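PDB 4HGP: 3-deoxy-D-manno-octulosonate 8-phosphate phosphatase KdsC from Haemophilus influenzae, which hydrolyses 3-deoxy-D-manno-octulosonate 8-phosphate to 3-deoxy-D-manno-octulosonate (KDO) and inorganic phosphate, using magnesium, as part of lipopolysaccharide biosynthesis. Local coordinates for residues T13-V18 with V54-G59; G106-D111 with P128-N133; N7-I12 with A99-Y104. All blocks are in the same frame, centred on the assembly; numbering follows the deposited sequence.

Contact 1: T13-V18 with V54-G59; sequences TDVDGV and VAVLSG. With MG (magnesium ion), chain B; VN4 (oxido(dioxo)vanadium), chain C; KDO (3-deoxy-alpha-D-manno-oct-2-ulopyranosonic acid), chain D.
T13 and V56 pair as a parallel bridge where strand 10-13 runs beside strand 53-57 in the Rossmann-like core of the haloacid dehalogenase (HAD) fold. Two backbone bonds set the register: T13 N donates to A55 O (2.8 Å), and L57 N donates to T13 O with an N-H...O angle of 172°. Directly after the bridge comes the DxDx(T/V) loop, whose first aspartate can be followed outward. D14 CB passes 3.9 Å from L57 O. With D14 CG anti to the backbone N (chi1 173°), the carboxylate points to the bound ions at the strand's C-terminal end and its oxygens part company: OD1 binds the vanadium at 2.1 Å, OD2 binds the magnesium ion at 2.0 Å. This is consistent with vanadium standing in for phosphorus before the nucleophilic aspartate of HAD phosphatases. D16 O and D107 OD1 add further protein ligands to the magnesium. Backbone amides hold the oxygens of the vanadium group from both segments: D16 N meets VN4 O1 at 2.8 Å and 164°, supported by V15 N, while G59 N reaches VN4 O3. Between the segments, V15 CG2 presses on V56 CG1 at 3.4 Å, tighter than an ordinary van der Waals contact. The D16 carboxylate is divided too, OD1 forming a salt bridge with K34 while water 1 donates to D16 OD2 (2.8 Å) and to S58 OG (2.9 Å).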
loop_
_atom_site.group_PDB
_atom_site.type_symbol
_atom_site.label_atom_id
_atom_site.label_comp_id
_atom_site.label_asym_id
_atom_site.label_seq_id
_atom_site.Cartn_x
_atom_site.Cartn_y
_atom_site.Cartn_z
ATOM N N THR A 13 -12.856 -0.957 19.496
ATOM C CA THR A 13 -11.957 -0.445 18.472
ATOM C C THR A 13 -12.668 0.310 17.352
ATOM O O THR A 13 -13.735 -0.083 16.883
ATOM C CB THR A 13 -11.071 -1.564 17.879
ATOM O OG1 THR A 13 -10.101 -0.998 16.987
ATOM C CG2 THR A 13 -11.913 -2.610 17.139
ATOM N N ASP A 14 -12.061 1.414 16.948
ATOM C CA ASP A 14 -12.445 2.111 15.740
ATOM C C ASP A 14 -11.935 1.301 14.537
ATOM O O ASP A 14 -11.052 0.464 14.690
ATOM C CB ASP A 14 -11.812 3.492 15.755
ATOM C CG ASP A 14 -12.010 4.214 14.469
ATOM O OD1 ASP A 14 -13.168 4.260 14.015
ATOM O OD2 ASP A 14 -11.010 4.691 13.898
ATOM N N VAL A 15 -12.485 1.530 13.349
ATOM C CA VAL A 15 -12.070 0.745 12.186
ATOM C C VAL A 15 -11.114 1.479 11.264
ATOM O O VAL A 15 -9.972 1.049 11.059
ATOM C CB VAL A 15 -13.271 0.278 11.355
ATOM C CG1 VAL A 15 -12.814 -0.608 10.203
ATOM C CG2 VAL A 15 -14.279 -0.425 12.247
ATOM N N ASP A 16 -11.591 2.565 10.671
ATOM C CA ASP A 16 -10.794 3.243 9.660
ATOM C C ASP A 16 -9.624 3.946 10.326
ATOM O O ASP A 16 -9.813 4.786 11.222
ATOM C CB ASP A 16 -11.642 4.227 8.842
ATOM C CG ASP A 16 -12.880 3.579 8.246
ATOM O OD1 ASP A 16 -12.724 2.673 7.398
ATOM O OD2 ASP A 16 -14.010 3.975 8.620
ATOM N N GLY A 17 -8.418 3.576 9.905
ATOM C CA GLY A 17 -7.201 4.162 10.439
ATOM C C GLY A 17 -6.692 3.471 11.693
ATOM O O GLY A 17 -5.685 3.877 12.277
ATOM N N VAL A 18 -7.386 2.419 12.108
ATOM C CA VAL A 18 -6.934 1.602 13.229
ATOM C C VAL A 18 -6.803 0.150 12.786
ATOM O O VAL A 18 -5.704 -0.410 12.795
ATOM C CB VAL A 18 -7.868 1.715 14.450
ATOM C CG1 VAL A 18 -7.590 0.587 15.455
ATOM C CG2 VAL A 18 -7.679 3.075 15.109
ATOM N N VAL A 54 -14.540 -8.087 22.673
ATOM C CA VAL A 54 -14.089 -7.100 21.701
ATOM C C VAL A 54 -15.303 -6.463 21.016
ATOM O O VAL A 54 -16.237 -7.157 20.624
ATOM C CB VAL A 54 -13.133 -7.739 20.651
ATOM C CG1 VAL A 54 -12.708 -6.712 19.602
ATOM C CG2 VAL A 54 -11.912 -8.356 21.328
ATOM N N ALA A 55 -15.300 -5.142 20.890
ATOM C CA ALA A 55 -16.378 -4.453 20.186
ATOM C C ALA A 55 -15.847 -3.475 19.147
ATOM O O ALA A 55 -14.729 -2.960 19.255
ATOM C CB ALA A 55 -17.300 -3.741 21.170
ATOM N N VAL A 56 -16.661 -3.229 18.127
ATOM C CA VAL A 56 -16.296 -2.326 17.061
ATOM C C VAL A 56 -17.194 -1.102 17.098
ATOM O O VAL A 56 -18.400 -1.220 17.269
ATOM C CB VAL A 56 -16.405 -3.026 15.709
ATOM C CG1 VAL A 56 -16.229 -2.035 14.589
ATOM C CG2 VAL A 56 -15.375 -4.124 15.622
ATOM N N LEU A 57 -16.588 0.076 16.966
ATOM C CA LEU A 57 -17.316 1.336 16.936
ATOM C C LEU A 57 -16.796 2.192 15.785
ATOM O O LEU A 57 -15.659 2.660 15.820
ATOM C CB LEU A 57 -17.150 2.074 18.268
ATOM C CG LEU A 57 -17.909 3.388 18.459
ATOM C CD1 LEU A 57 -19.386 3.214 18.131
ATOM C CD2 LEU A 57 -17.723 3.890 19.878
ATOM N N SER A 58 -17.637 2.390 14.773
ATOM C CA SER A 58 -17.229 3.076 13.550
ATOM C C SER A 58 -18.244 4.125 13.110
ATOM O O SER A 58 -19.447 3.910 13.215
ATOM C CB SER A 58 -17.025 2.059 12.417
ATOM O OG SER A 58 -16.645 2.695 11.210
ATOM N N GLY A 59 -17.750 5.253 12.611
ATOM C CA GLY A 59 -18.606 6.286 12.061
ATOM C C GLY A 59 -19.085 5.955 10.659
ATOM O O GLY A 59 -19.904 6.674 10.083
HETATM MG MG MG B . -10.572 6.168 12.596
HETATM V V VN4 C . -13.776 5.138 12.204
HETATM O O1 VN4 C . -14.127 3.164 11.675
HETATM O O2 VN4 C . -11.987 6.108 11.759
HETATM O O3 VN4 C . -15.175 6.074 13.439
HETATM C C1 KDO D . -14.529 9.878 5.171
HETATM O O1A KDO D . -15.335 9.210 4.478
HETATM O O1B KDO D . -13.369 10.084 4.742
HETATM C C2 KDO D . -14.927 10.412 6.511
HETATM O O2 KDO D . -13.738 11.092 7.084
HETATM C C3 KDO D . -15.798 11.197 6.388
HETATM C C4 KDO D . -16.454 11.555 7.426
HETATM O O4 KDO D . -17.894 11.733 6.957
HETATM C C5 KDO D . -16.571 10.626 8.576
HETATM O O5 KDO D . -17.703 9.927 8.327
HETATM C C6 KDO D . -15.374 9.600 8.967
HETATM O O6 KDO D . -15.322 9.281 7.434
HETATM C C7 KDO D . -15.624 8.570 9.699
HETATM O O7 KDO D . -17.005 8.156 9.512
HETATM C C8 KDO D . -15.342 8.855 11.222
HETATM O O8 KDO D . -15.192 7.764 12.063
HETATM O O HOH W 1 -15.652 1.767 8.682
HETATM O O HOH W 2 -10.184 7.608 11.161
HETATM O O HOH W 3 -11.417 7.574 13.854
#

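Contact 2: G106-D111 with P128-N133; sequences GDDSVD and PIYVKN. With MG (magnesium ion), chain B.
V131 packs its CG2 methyl against the backbone of D108, 3.6 Å from D108 C, bringing helix 129-132 against the GDDSVD loop, the metal-binding loop after strand 102-106 in this HAD fold. P128 CD also abuts the loop backbone, 3.1 Å from D107 O; that carbonyl oxygen is buried here and has no hydrogen-bonding partner in the model. Y130 comes in alongside the loop: D108 OD1 lies near the plane of its ring, at the edge, and S109 OG is 3.5 Å from Y130 CE1. Polar linkage across the contact runs through water 4, which donates to both D108 OD1 and Y130 OH. The same groups also serve the assembly, D108 OD2 pairing with R149, S109 OG with F165 O and Y130 OH with D153, all three of a second subunit. Within the loop, D111 OD2 accepts two amides: D107 N from above the carboxylate plane at 2.8 Å, and D108 N on the anti lone pair at 3.0 Å. These bonds tie the loop backbone to a second-shell carboxylate that also accepts a hydrogen bond from water 3, a magnesium ligand. Of the two segments, D107 supplies the metal ligand: OD2 forms a salt bridge with R39 of the second subunit, and OD1 sits 2.0 Å from the magnesium ion.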
loop_
_atom_site.group_PDB
_atom_site.type_symbol
_atom_site.label_atom_id
_atom_site.label_comp_id
_atom_site.label_asym_id
_atom_site.label_seq_id
_atom_site.Cartn_x
_atom_site.Cartn_y
_atom_site.Cartn_z
ATOM N N GLY A 106 -8.178 4.409 18.971
ATOM C CA GLY A 106 -8.648 5.273 17.894
ATOM C C GLY A 106 -7.521 5.968 17.149
ATOM O O GLY A 106 -6.357 5.725 17.439
ATOM N N ASP A 107 -7.854 6.832 16.192
ATOM C CA ASP A 107 -6.829 7.549 15.430
ATOM C C ASP A 107 -7.148 8.996 15.070
ATOM O O ASP A 107 -6.300 9.679 14.501
ATOM C CB ASP A 107 -6.541 6.819 14.116
ATOM C CG ASP A 107 -7.622 7.059 13.076
ATOM O OD1 ASP A 107 -8.697 6.450 13.213
ATOM O OD2 ASP A 107 -7.410 7.854 12.131
ATOM N N ASP A 108 -8.361 9.461 15.345
ATOM C CA ASP A 108 -8.759 10.784 14.877
ATOM C C ASP A 108 -9.727 11.467 15.843
ATOM O O ASP A 108 -10.153 10.877 16.833
ATOM C CB ASP A 108 -9.342 10.698 13.455
ATOM C CG ASP A 108 -9.273 12.023 12.696
ATOM O OD1 ASP A 108 -8.561 12.950 13.140
ATOM O OD2 ASP A 108 -9.930 12.125 11.634
ATOM N N SER A 109 -10.064 12.713 15.531
ATOM C CA SER A 109 -10.902 13.560 16.374
ATOM C C SER A 109 -12.209 12.901 16.824
ATOM O O SER A 109 -12.657 13.124 17.951
ATOM C CB SER A 109 -11.192 14.869 15.646
ATOM O OG SER A 109 -9.996 15.566 15.350
ATOM N N VAL A 110 -12.807 12.088 15.953
ATOM C CA VAL A 110 -14.094 11.440 16.220
ATOM C C VAL A 110 -13.985 10.481 17.407
ATOM O O VAL A 110 -14.980 10.131 18.052
ATOM C CB VAL A 110 -14.606 10.680 14.969
ATOM C CG1 VAL A 110 -13.732 9.466 14.675
ATOM C CG2 VAL A 110 -16.065 10.261 15.130
ATOM N N ASP A 111 -12.754 10.085 17.701
ATOM C CA ASP A 111 -12.473 9.150 18.776
ATOM C C ASP A 111 -12.266 9.855 20.108
ATOM O O ASP A 111 -12.269 9.212 21.151
ATOM C CB ASP A 111 -11.229 8.342 18.429
ATOM C CG ASP A 111 -11.414 7.501 17.179
ATOM O OD1 ASP A 111 -12.389 6.729 17.126
ATOM O OD2 ASP A 111 -10.584 7.611 16.253
ATOM N N PRO A 128 -2.733 11.997 14.815
ATOM C CA PRO A 128 -2.270 13.387 14.921
ATOM C C PRO A 128 -1.928 13.725 16.361
ATOM O O PRO A 128 -2.339 12.998 17.259
ATOM C CB PRO A 128 -3.484 14.198 14.468
ATOM C CG PRO A 128 -4.634 13.344 14.775
ATOM C CD PRO A 128 -4.190 11.924 14.610
ATOM N N ILE A 129 -1.208 14.821 16.566
ATOM C CA ILE A 129 -0.722 15.195 17.891
ATOM C C ILE A 129 -1.859 15.378 18.907
ATOM O O ILE A 129 -1.753 14.960 20.071
ATOM C CB ILE A 129 0.195 16.443 17.811
ATOM C CG1 ILE A 129 0.941 16.667 19.127
ATOM C CG2 ILE A 129 -0.583 17.695 17.370
ATOM C CD1 ILE A 129 0.428 17.843 19.929
ATOM N N TYR A 130 -2.963 15.961 18.459
ATOM C CA TYR A 130 -4.084 16.234 19.351
ATOM C C TYR A 130 -4.837 14.975 19.766
ATOM O O TYR A 130 -5.628 15.009 20.700
ATOM C CB TYR A 130 -5.033 17.255 18.735
ATOM C CG TYR A 130 -5.288 17.072 17.260
ATOM C CD1 TYR A 130 -6.342 16.282 16.806
ATOM C CD2 TYR A 130 -4.492 17.708 16.313
ATOM C CE1 TYR A 130 -6.592 16.124 15.455
ATOM C CE2 TYR A 130 -4.729 17.552 14.960
ATOM C CZ TYR A 130 -5.783 16.757 14.535
ATOM O OH TYR A 130 -6.029 16.606 13.187
ATOM N N VAL A 131 -4.585 13.870 19.065
ATOM C CA VAL A 131 -5.135 12.577 19.445
ATOM C C VAL A 131 -4.179 11.866 20.395
ATOM O O VAL A 131 -4.607 11.302 21.404
ATOM C CB VAL A 131 -5.439 11.711 18.211
ATOM C CG1 VAL A 131 -5.647 10.264 18.606
ATOM C CG2 VAL A 131 -6.665 12.263 17.493
ATOM N N LYS A 132 -2.885 11.920 20.075
ATOM C CA LYS A 132 -1.837 11.341 20.916
ATOM C C LYS A 132 -1.836 11.956 22.314
ATOM O O LYS A 132 -1.569 11.268 23.303
ATOM C CB LYS A 132 -0.465 11.512 20.260
ATOM C CG LYS A 132 -0.368 10.862 18.893
ATOM C CD LYS A 132 1.046 10.860 18.350
ATOM C CE LYS A 132 1.239 9.663 17.427
ATOM N NZ LYS A 132 2.659 9.377 17.033
ATOM N N ASN A 133 -2.152 13.247 22.387
ATOM C CA ASN A 133 -2.220 13.969 23.657
ATOM C C ASN A 133 -3.354 13.500 24.555
ATOM O O ASN A 133 -3.327 13.697 25.772
ATOM C CB ASN A 133 -2.437 15.458 23.408
ATOM C CG ASN A 133 -1.200 16.162 22.925
ATOM O OD1 ASN A 133 -1.271 17.317 22.506
ATOM N ND2 ASN A 133 -0.059 15.484 22.980
HETATM MG MG MG B . -10.572 6.168 12.596
HETATM O O HOH W 2 -10.184 7.608 11.161
HETATM O O HOH W 4 -6.180 13.970 11.917
HETATM O O HOH W 3 -11.417 7.574 13.854
#

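Contact 3: N7-I12 with A99-Y104; sequences NIKFVI and AEQTAY
I12 lies between Y104 and T102 on the neighbouring strand and touches both, one branch to each. Its CG2, anti to the backbone N, rests 3.6 Å from Y104 CD1. The other branch, CG1 beside the backbone N (chi1 -55°), extends back so that CD1 comes to 4.0 Å from T102 CG2. I12 CG1 also lies over one face of the F10 ring, offset toward its rim, 3.7 Å above the plane. F10 and T102 run side by side and point the same way; T102 OG1 is near the ring plane, at its edge, 3.9 Å from F10 CD2, while the hydrogen bond of T102 OG1 is to T98 O. F10, I12, T102 and Y104 thus share one face of the sheet. V11 and A103 take the other, where I8 CG2 reaches A103 CB at 4.0 Å.

Parallel pairing puts these side chains in register: the strand axes approach to 4.7 Å at 23°, with bridges F10-T102, V11-A103 and I12-Y104. Nearly straight bonds run alternately between the strands, A103 N to F10 O and then I12 N to A103 O (2.8 Å, 165°). At the start of the pairing Q101 O receives K9 N in its carbonyl plane, with a weak second bond from F10 N.

Y104 carries this face toward the active site, its OH hydrogen-bonded to D111 OD1 and to K84 NZ. These are central strands of the HAD sheet: strand 53-57 lies on the far side of strand 10-13 and strand 120-123 beyond strand 102-106. Helix 84-95 covers the F10 and T102 face through L91, A95 and M92, and helix 147-158 covers V11 through F148, M151 and I155.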
loop_
_atom_site.group_PDB
_atom_site.type_symbol
_atom_site.label_atom_id
_atom_site.label_comp_id
_atom_site.label_asym_id
_atom_site.label_seq_id
_atom_site.Cartn_x
_atom_site.Cartn_y
_atom_site.Cartn_z
ATOM N N ASN A 7 -6.749 -4.794 34.460
ATOM C CA ASN A 7 -8.167 -4.902 34.765
ATOM C C ASN A 7 -9.069 -4.702 33.551
ATOM O O ASN A 7 -10.269 -4.465 33.690
ATOM C CB ASN A 7 -8.531 -3.933 35.889
ATOM C CG ASN A 7 -7.794 -4.241 37.186
ATOM O OD1 ASN A 7 -7.532 -5.405 37.513
ATOM N ND2 ASN A 7 -7.459 -3.196 37.932
ATOM N N ILE A 8 -8.489 -4.806 32.359
ATOM C CA ILE A 8 -9.267 -4.691 31.136
ATOM C C ILE A 8 -10.017 -5.984 30.823
ATOM O O ILE A 8 -9.426 -7.070 30.768
ATOM C CB ILE A 8 -8.410 -4.264 29.923
ATOM C CG1 ILE A 8 -7.758 -2.905 30.178
ATOM C CG2 ILE A 8 -9.262 -4.221 28.662
ATOM C CD1 ILE A 8 -8.704 -1.857 30.737
ATOM N N LYS A 9 -11.329 -5.853 30.637
ATOM C CA LYS A 9 -12.193 -6.979 30.317
ATOM C C LYS A 9 -12.923 -6.730 29.001
ATOM O O LYS A 9 -13.657 -7.585 28.511
ATOM C CB LYS A 9 -13.209 -7.187 31.442
ATOM C CG LYS A 9 -12.590 -7.363 32.814
ATOM C CD LYS A 9 -11.933 -8.728 32.943
ATOM C CE LYS A 9 -12.961 -9.826 32.796
ATOM N NZ LYS A 9 -12.330 -11.157 32.767
ATOM N N PHE A 10 -12.713 -5.553 28.423
ATOM C CA PHE A 10 -13.472 -5.147 27.246
ATOM C C PHE A 10 -12.659 -4.170 26.409
ATOM O O PHE A 10 -12.120 -3.201 26.935
ATOM C CB PHE A 10 -14.781 -4.492 27.689
ATOM C CG PHE A 10 -15.766 -4.254 26.571
ATOM C CD1 PHE A 10 -15.804 -5.088 25.464
ATOM C CD2 PHE A 10 -16.656 -3.191 26.641
ATOM C CE1 PHE A 10 -16.712 -4.868 24.441
ATOM C CE2 PHE A 10 -17.568 -2.963 25.625
ATOM C CZ PHE A 10 -17.597 -3.806 24.524
ATOM N N VAL A 11 -12.570 -4.440 25.111
ATOM C CA VAL A 11 -11.868 -3.559 24.181
ATOM C C VAL A 11 -12.794 -3.099 23.060
ATOM O O VAL A 11 -13.393 -3.920 22.359
ATOM C CB VAL A 11 -10.650 -4.254 23.534
ATOM C CG1 VAL A 11 -10.001 -3.324 22.531
ATOM C CG2 VAL A 11 -9.646 -4.699 24.594
ATOM N N ILE A 12 -12.900 -1.784 22.891
ATOM C CA ILE A 12 -13.654 -1.213 21.782
ATOM C C ILE A 12 -12.698 -0.592 20.763
ATOM O O ILE A 12 -11.820 0.193 21.121
ATOM C CB ILE A 12 -14.635 -0.145 22.275
ATOM C CG1 ILE A 12 -15.551 -0.734 23.354
ATOM C CG2 ILE A 12 -15.419 0.433 21.102
ATOM C CD1 ILE A 12 -16.501 0.281 23.976
ATOM N N ALA A 99 -16.482 1.223 32.923
ATOM C CA ALA A 99 -15.601 2.085 32.137
ATOM C C ALA A 99 -14.123 1.849 32.421
ATOM O O ALA A 99 -13.291 1.937 31.517
ATOM C CB ALA A 99 -15.940 3.542 32.377
ATOM N N GLU A 100 -13.795 1.567 33.676
ATOM C CA GLU A 100 -12.405 1.335 34.058
ATOM C C GLU A 100 -11.933 -0.074 33.694
ATOM O O GLU A 100 -10.750 -0.395 33.827
ATOM C CB GLU A 100 -12.185 1.613 35.549
ATOM C CG GLU A 100 -12.661 0.525 36.475
ATOM C CD GLU A 100 -12.195 0.737 37.915
ATOM O OE1 GLU A 100 -12.965 0.391 38.840
ATOM O OE2 GLU A 100 -11.066 1.241 38.126
ATOM N N GLN A 101 -12.864 -0.904 33.230
ATOM C CA GLN A 101 -12.549 -2.220 32.687
ATOM C C GLN A 101 -12.472 -2.151 31.161
ATOM O O GLN A 101 -12.244 -3.166 30.495
ATOM C CB GLN A 101 -13.614 -3.245 33.104
ATOM C CG GLN A 101 -13.591 -3.643 34.588
ATOM C CD GLN A 101 -14.802 -4.468 35.018
ATOM O OE1 GLN A 101 -15.913 -4.288 34.513
ATOM N NE2 GLN A 101 -14.587 -5.381 35.960
ATOM N N THR A 102 -12.672 -0.960 30.605
ATOM C CA THR A 102 -12.776 -0.811 29.152
ATOM C C THR A 102 -11.618 -0.035 28.523
ATOM O O THR A 102 -11.234 1.025 29.009
ATOM C CB THR A 102 -14.104 -0.128 28.734
ATOM O OG1 THR A 102 -15.213 -0.808 29.326
ATOM C CG2 THR A 102 -14.262 -0.131 27.220
ATOM N N ALA A 103 -11.081 -0.574 27.430
ATOM C CA ALA A 103 -10.034 0.090 26.653
ATOM C C ALA A 103 -10.514 0.441 25.246
ATOM O O ALA A 103 -11.242 -0.333 24.624
ATOM C CB ALA A 103 -8.798 -0.784 26.579
ATOM N N TYR A 104 -10.105 1.607 24.747
ATOM C CA TYR A 104 -10.516 2.063 23.418
ATOM C C TYR A 104 -9.289 2.434 22.610
ATOM O O TYR A 104 -8.353 3.023 23.136
ATOM C CB TYR A 104 -11.452 3.279 23.503
ATOM C CG TYR A 104 -12.018 3.728 22.162
ATOM C CD1 TYR A 104 -13.225 3.222 21.697
ATOM C CD2 TYR A 104 -11.343 4.651 21.360
ATOM C CE1 TYR A 104 -13.751 3.621 20.475
ATOM C CE2 TYR A 104 -11.860 5.049 20.134
ATOM C CZ TYR A 104 -13.070 4.532 19.699
ATOM O OH TYR A 104 -13.611 4.911 18.486
#

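Overall arrangement
All three contacts are largely buried, but contact 3 has an exposed margin at N7 and E100; contact 2 meets a second subunit through several residues, contact 1 through D16, contact 3 not at all. Contacts 1 and 3 share strand 10-13, with strands 53-57 and 102-106 on its two sides; A55 N lies 2.7 Å from V11 O, a probable hydrogen bond between them. Along the sheet the chemistry changes, from apolar side chains and regular backbone bonds in contact 3 to carboxylates, amides and metal in contact 1. Contact 2 adds a third protein ligand, D107, to the magnesium site from the loop after strand 102-106, sharing waters 2 and 3 with contact 1.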